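Local structure of Pre-mRNA-splicing factor SAD1 (Saccharomyces cerevisiae, 4MSX) at residues P343-T355 / T396-H408. The protein promotes assembly of newly made U4 snRNA into the U4/U6 snRNP and is required for pre-mRNA splicing, although its deubiquitinase-like domain is catalytically inactive. Sequence-based numbering, arbitrary orientation.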
loop_
_atom_site.group_PDB
_atom_site.type_symbol
_atom_site.label_atom_id
_atom_site.label_comp_id
_atom_site.label_asym_id
_atom_site.label_seq_id
_atom_site.Cartn_x
_atom_site.Cartn_y
_atom_site.Cartn_z
ATOM N N PRO A 343 21.295 17.544 -16.234
ATOM C CA PRO A 343 20.734 18.586 -15.378
ATOM C C PRO A 343 20.492 18.078 -13.955
ATOM O O PRO A 343 20.162 16.896 -13.751
ATOM C CB PRO A 343 19.419 18.955 -16.076
ATOM C CG PRO A 343 19.207 17.974 -17.131
ATOM C CD PRO A 343 20.484 17.287 -17.436
ATOM N N GLN A 344 20.684 18.952 -12.980
ATOM C CA GLN A 344 20.503 18.597 -11.567
ATOM C C GLN A 344 19.810 19.753 -10.898
ATOM O O GLN A 344 19.944 20.917 -11.332
ATOM C CB GLN A 344 21.825 18.391 -10.834
ATOM C CG GLN A 344 22.682 17.282 -11.334
ATOM C CD GLN A 344 24.165 17.444 -10.916
ATOM O OE1 GLN A 344 25.057 17.316 -11.752
ATOM N NE2 GLN A 344 24.417 17.713 -9.641
ATOM N N ILE A 345 19.095 19.448 -9.830
ATOM C CA ILE A 345 18.481 20.489 -9.030
ATOM C C ILE A 345 18.252 19.991 -7.619
ATOM O O ILE A 345 17.904 18.816 -7.419
ATOM C CB ILE A 345 17.147 20.963 -9.642
ATOM C CG1 ILE A 345 16.745 22.272 -8.951
ATOM C CG2 ILE A 345 16.013 19.881 -9.485
ATOM C CD1 ILE A 345 15.676 23.026 -9.628
ATOM N N ASN A 346 18.438 20.844 -6.615
ATOM C CA ASN A 346 18.222 20.391 -5.247
ATOM C C ASN A 346 16.751 20.561 -4.905
ATOM O O ASN A 346 16.093 21.520 -5.362
ATOM C CB ASN A 346 19.045 21.201 -4.238
ATOM C CG ASN A 346 19.155 20.481 -2.871
ATOM O OD1 ASN A 346 18.259 20.576 -2.017
ATOM N ND2 ASN A 346 20.247 19.730 -2.681
ATOM N N ILE A 347 16.225 19.652 -4.097
ATOM C CA ILE A 347 14.844 19.783 -3.659
ATOM C C ILE A 347 14.577 21.129 -2.983
ATOM O O ILE A 347 13.492 21.654 -3.101
ATOM C CB ILE A 347 14.417 18.588 -2.715
ATOM C CG1 ILE A 347 12.877 18.573 -2.532
ATOM C CG2 ILE A 347 15.129 18.655 -1.363
ATOM C CD1 ILE A 347 12.357 17.212 -1.992
ATOM N N THR A 348 15.559 21.723 -2.287
ATOM C CA THR A 348 15.267 22.982 -1.561
ATOM C C THR A 348 15.002 24.080 -2.592
ATOM O O THR A 348 14.233 25.011 -2.354
ATOM C CB THR A 348 16.456 23.424 -0.670
ATOM O OG1 THR A 348 17.634 23.454 -1.484
ATOM C CG2 THR A 348 16.648 22.467 0.465
ATOM N N LYS A 349 15.625 23.955 -3.754
ATOM C CA LYS A 349 15.435 24.945 -4.776
ATOM C C LYS A 349 14.052 24.771 -5.430
ATOM O O LYS A 349 13.448 25.739 -5.874
ATOM C CB LYS A 349 16.566 24.850 -5.811
ATOM C CG LYS A 349 16.341 25.715 -7.045
ATOM C CD LYS A 349 17.593 26.524 -7.401
ATOM C CE LYS A 349 17.466 27.214 -8.765
ATOM N NZ LYS A 349 18.529 28.250 -8.982
ATOM N N LEU A 350 13.534 23.540 -5.510
ATOM C CA LEU A 350 12.154 23.360 -6.032
ATOM C C LEU A 350 11.158 24.011 -5.067
ATOM O O LEU A 350 10.086 24.418 -5.453
ATOM C CB LEU A 350 11.830 21.857 -6.215
ATOM C CG LEU A 350 12.665 21.119 -7.279
ATOM C CD1 LEU A 350 12.402 19.568 -7.231
ATOM C CD2 LEU A 350 12.408 21.677 -8.687
ATOM N N LEU A 351 11.492 24.078 -3.789
ATOM C CA LEU A 351 10.557 24.620 -2.802
ATOM C C LEU A 351 10.651 26.157 -2.645
ATOM O O LEU A 351 9.917 26.733 -1.830
ATOM C CB LEU A 351 10.762 23.931 -1.463
ATOM C CG LEU A 351 10.291 22.470 -1.469
ATOM C CD1 LEU A 351 10.866 21.727 -0.288
ATOM C CD2 LEU A 351 8.717 22.394 -1.451
ATOM N N THR A 352 11.521 26.803 -3.435
ATOM C CA THR A 352 11.773 28.262 -3.313
ATOM C C THR A 352 10.504 29.079 -3.480
ATOM O O THR A 352 10.291 30.047 -2.779
ATOM C CB THR A 352 12.716 28.831 -4.402
ATOM O OG1 THR A 352 13.786 27.935 -4.656
ATOM C CG2 THR A 352 13.286 30.183 -3.949
ATOM N N LYS A 353 9.714 28.700 -4.464
ATOM C CA LYS A 353 8.359 29.187 -4.638
ATOM C C LYS A 353 7.717 29.556 -3.292
ATOM O O LYS A 353 7.154 30.634 -3.153
ATOM C CB LYS A 353 7.555 28.043 -5.249
ATOM C CG LYS A 353 6.595 28.426 -6.325
ATOM C CD LYS A 353 5.998 27.188 -6.896
ATOM C CE LYS A 353 5.137 27.509 -8.088
ATOM N NZ LYS A 353 4.230 26.366 -8.387
ATOM N N PHE A 354 7.819 28.664 -2.296
ATOM C CA PHE A 354 7.093 28.838 -1.032
ATOM C C PHE A 354 7.931 29.430 0.090
ATOM O O PHE A 354 7.411 29.753 1.150
ATOM C CB PHE A 354 6.493 27.497 -0.571
ATOM C CG PHE A 354 5.755 26.754 -1.676
ATOM C CD1 PHE A 354 4.458 27.091 -2.024
ATOM C CD2 PHE A 354 6.348 25.704 -2.348
ATOM C CE1 PHE A 354 3.768 26.389 -3.060
ATOM C CE2 PHE A 354 5.676 25.023 -3.394
ATOM C CZ PHE A 354 4.375 25.375 -3.736
ATOM N N THR A 355 9.227 29.553 -0.125
ATOM C CA THR A 355 10.116 29.937 0.961
ATOM C C THR A 355 10.943 31.205 0.655
ATOM O O THR A 355 11.845 31.547 1.421
ATOM C CB THR A 355 11.081 28.777 1.312
ATOM O OG1 THR A 355 11.956 28.525 0.208
ATOM C CG2 THR A 355 10.301 27.474 1.655
ATOM N N THR A 396 15.593 15.177 -14.991
ATOM C CA THR A 396 16.423 16.035 -14.141
ATOM C C THR A 396 16.737 15.292 -12.855
ATOM O O THR A 396 15.844 14.684 -12.221
ATOM C CB THR A 396 15.725 17.386 -13.826
ATOM O OG1 THR A 396 15.394 18.060 -15.050
ATOM C CG2 THR A 396 16.590 18.273 -12.980
ATOM N N LEU A 397 18.003 15.323 -12.452
ATOM C CA LEU A 397 18.411 14.671 -11.223
ATOM C C LEU A 397 18.035 15.502 -10.013
ATOM O O LEU A 397 18.602 16.580 -9.766
ATOM C CB LEU A 397 19.900 14.359 -11.243
ATOM C CG LEU A 397 20.425 13.683 -9.967
ATOM C CD1 LEU A 397 19.698 12.379 -9.759
ATOM C CD2 LEU A 397 21.935 13.452 -10.150
ATOM N N VAL A 398 17.068 15.001 -9.242
ATOM C CA VAL A 398 16.617 15.709 -8.048
ATOM C C VAL A 398 17.416 15.269 -6.817
ATOM O O VAL A 398 17.384 14.089 -6.386
ATOM C CB VAL A 398 15.060 15.493 -7.758
ATOM C CG1 VAL A 398 14.670 16.218 -6.480
ATOM C CG2 VAL A 398 14.224 15.986 -8.903
ATOM N N GLU A 399 18.141 16.228 -6.251
ATOM C CA GLU A 399 18.999 15.970 -5.099
ATOM C C GLU A 399 18.300 16.254 -3.775
ATOM O O GLU A 399 17.696 17.304 -3.605
ATOM C CB GLU A 399 20.289 16.801 -5.250
ATOM C CG GLU A 399 20.997 16.274 -6.519
ATOM C CD GLU A 399 22.098 17.140 -7.067
ATOM O OE1 GLU A 399 22.692 16.690 -8.081
ATOM O OE2 GLU A 399 22.361 18.235 -6.522
ATOM N N PHE A 400 18.401 15.321 -2.838
ATOM C CA PHE A 400 17.774 15.499 -1.546
ATOM C C PHE A 400 18.539 14.635 -0.547
ATOM O O PHE A 400 19.203 13.673 -0.935
ATOM C CB PHE A 400 16.291 15.083 -1.588
ATOM C CG PHE A 400 16.081 13.638 -2.047
ATOM C CD1 PHE A 400 16.157 12.615 -1.137
ATOM C CD2 PHE A 400 15.829 13.350 -3.382
ATOM C CE1 PHE A 400 15.934 11.259 -1.542
ATOM C CE2 PHE A 400 15.625 12.017 -3.827
ATOM C CZ PHE A 400 15.686 10.968 -2.868
ATOM N N SER A 401 18.428 14.979 0.718
ATOM C CA SER A 401 19.005 14.178 1.799
ATOM C C SER A 401 17.847 13.739 2.648
ATOM O O SER A 401 16.713 13.654 2.161
ATOM C CB SER A 401 19.997 15.018 2.635
ATOM O OG SER A 401 19.312 16.060 3.334
ATOM N N SER A 402 18.071 13.475 3.926
ATOM C CA SER A 402 16.963 12.918 4.690
ATOM C C SER A 402 16.224 13.962 5.493
ATOM O O SER A 402 15.246 13.639 6.147
ATOM C CB SER A 402 17.420 11.728 5.535
ATOM O OG SER A 402 17.281 10.516 4.769
ATOM N N GLU A 403 16.648 15.224 5.379
ATOM C CA GLU A 403 16.031 16.306 6.148
ATOM C C GLU A 403 15.774 17.518 5.284
ATOM O O GLU A 403 16.496 17.791 4.319
ATOM C CB GLU A 403 17.005 16.803 7.259
ATOM C CG GLU A 403 17.422 15.756 8.254
ATOM C CD GLU A 403 18.336 16.335 9.345
ATOM O OE1 GLU A 403 17.982 16.201 10.542
ATOM O OE2 GLU A 403 19.393 16.931 8.995
ATOM N N LEU A 404 14.808 18.319 5.694
ATOM C CA LEU A 404 14.377 19.409 4.880
ATOM C C LEU A 404 13.746 20.401 5.849
ATOM O O LEU A 404 13.169 20.008 6.832
ATOM C CB LEU A 404 13.354 18.806 3.856
ATOM C CG LEU A 404 12.477 19.629 2.952
ATOM C CD1 LEU A 404 11.811 18.749 1.876
ATOM C CD2 LEU A 404 11.427 20.302 3.797
ATOM N N GLU A 405 13.846 21.697 5.587
ATOM C CA GLU A 405 13.154 22.635 6.452
ATOM C C GLU A 405 12.332 23.578 5.598
ATOM O O GLU A 405 12.809 24.034 4.584
ATOM C CB GLU A 405 14.205 23.433 7.268
ATOM C CG GLU A 405 13.591 24.266 8.367
ATOM C CD GLU A 405 14.630 24.876 9.323
ATOM O OE1 GLU A 405 15.630 25.468 8.843
ATOM O OE2 GLU A 405 14.430 24.752 10.551
ATOM N N ILE A 406 11.096 23.864 5.995
ATOM C CA ILE A 406 10.272 24.826 5.255
ATOM C C ILE A 406 9.794 25.899 6.233
ATOM O O ILE A 406 9.009 25.609 7.129
ATOM C CB ILE A 406 9.003 24.162 4.633
ATOM C CG1 ILE A 406 9.397 23.097 3.625
ATOM C CG2 ILE A 406 8.112 25.226 3.979
ATOM C CD1 ILE A 406 8.233 22.143 3.224
ATOM N N LEU A 407 10.274 27.126 6.057
ATOM C CA LEU A 407 9.988 28.212 7.007
ATOM C C LEU A 407 9.957 27.720 8.474
ATOM O O LEU A 407 8.931 27.778 9.174
ATOM C CB LEU A 407 8.688 28.918 6.630
ATOM C CG LEU A 407 8.769 29.609 5.260
ATOM C CD1 LEU A 407 7.448 30.285 4.936
ATOM C CD2 LEU A 407 9.956 30.607 5.186
ATOM N N HIS A 408 11.095 27.186 8.891
ATOM C CA HIS A 408 11.331 26.742 10.274
ATOM C C HIS A 408 10.646 25.457 10.702
ATOM O O HIS A 408 10.866 25.002 11.828
ATOM C CB HIS A 408 11.051 27.887 11.247
ATOM C CG HIS A 408 11.909 29.082 10.969
ATOM N ND1 HIS A 408 11.436 30.377 10.996
ATOM C CD2 HIS A 408 13.213 29.163 10.604
ATOM C CE1 HIS A 408 12.416 31.204 10.677
ATOM N NE2 HIS A 408 13.503 30.493 10.428
#
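Q344 and E399 both set CG anti to their own carbonyl carbon (chi1 -62° and -63°) and continue as extended chains, which carries the amide of one to the carboxylate of the other. Q344 NE2 gives a bent hydrogen bond to the syn lone pair of E399 OE1, with OE1 lying out of the plane of the Q344 amide; its modelled length of 2.5 Å is implausibly short and is no sign of unusual strength. The two flat groups are turned 53° apart, and L397 runs beside the Q344 chain on the same face of the sheet. Beneath this pair lies a small two-stranded parallel sheet within the USP domain. I345 gives its N-H to L397 O (2.9 Å) and takes E399 N on its own O (2.8 Å), so one residue bonds to the two that flank its partner V398, as parallel pairing requires; L397 N to P343 O (3.0 Å) adds the preceding rung. I347 N continues the ladder to E399 O, so the last rung uses the first residue of the helix. N346 caps that helix: its OD1 takes T348 N on an in-plane lone pair at 2.9 Å and T348 OG1 from above the plane. On the opposite face of the sheet from Q344 and E399, I345 CG2 meets T396 CG2. Further along, L351 CD1 and L404 CD1 meet tip to tip at 3.8 Å, while I347 CG2 rests on F400 CB at the same separation. F379 and F377 of strand 374-379 back this apolar layer, touching I347 and L404 respectively.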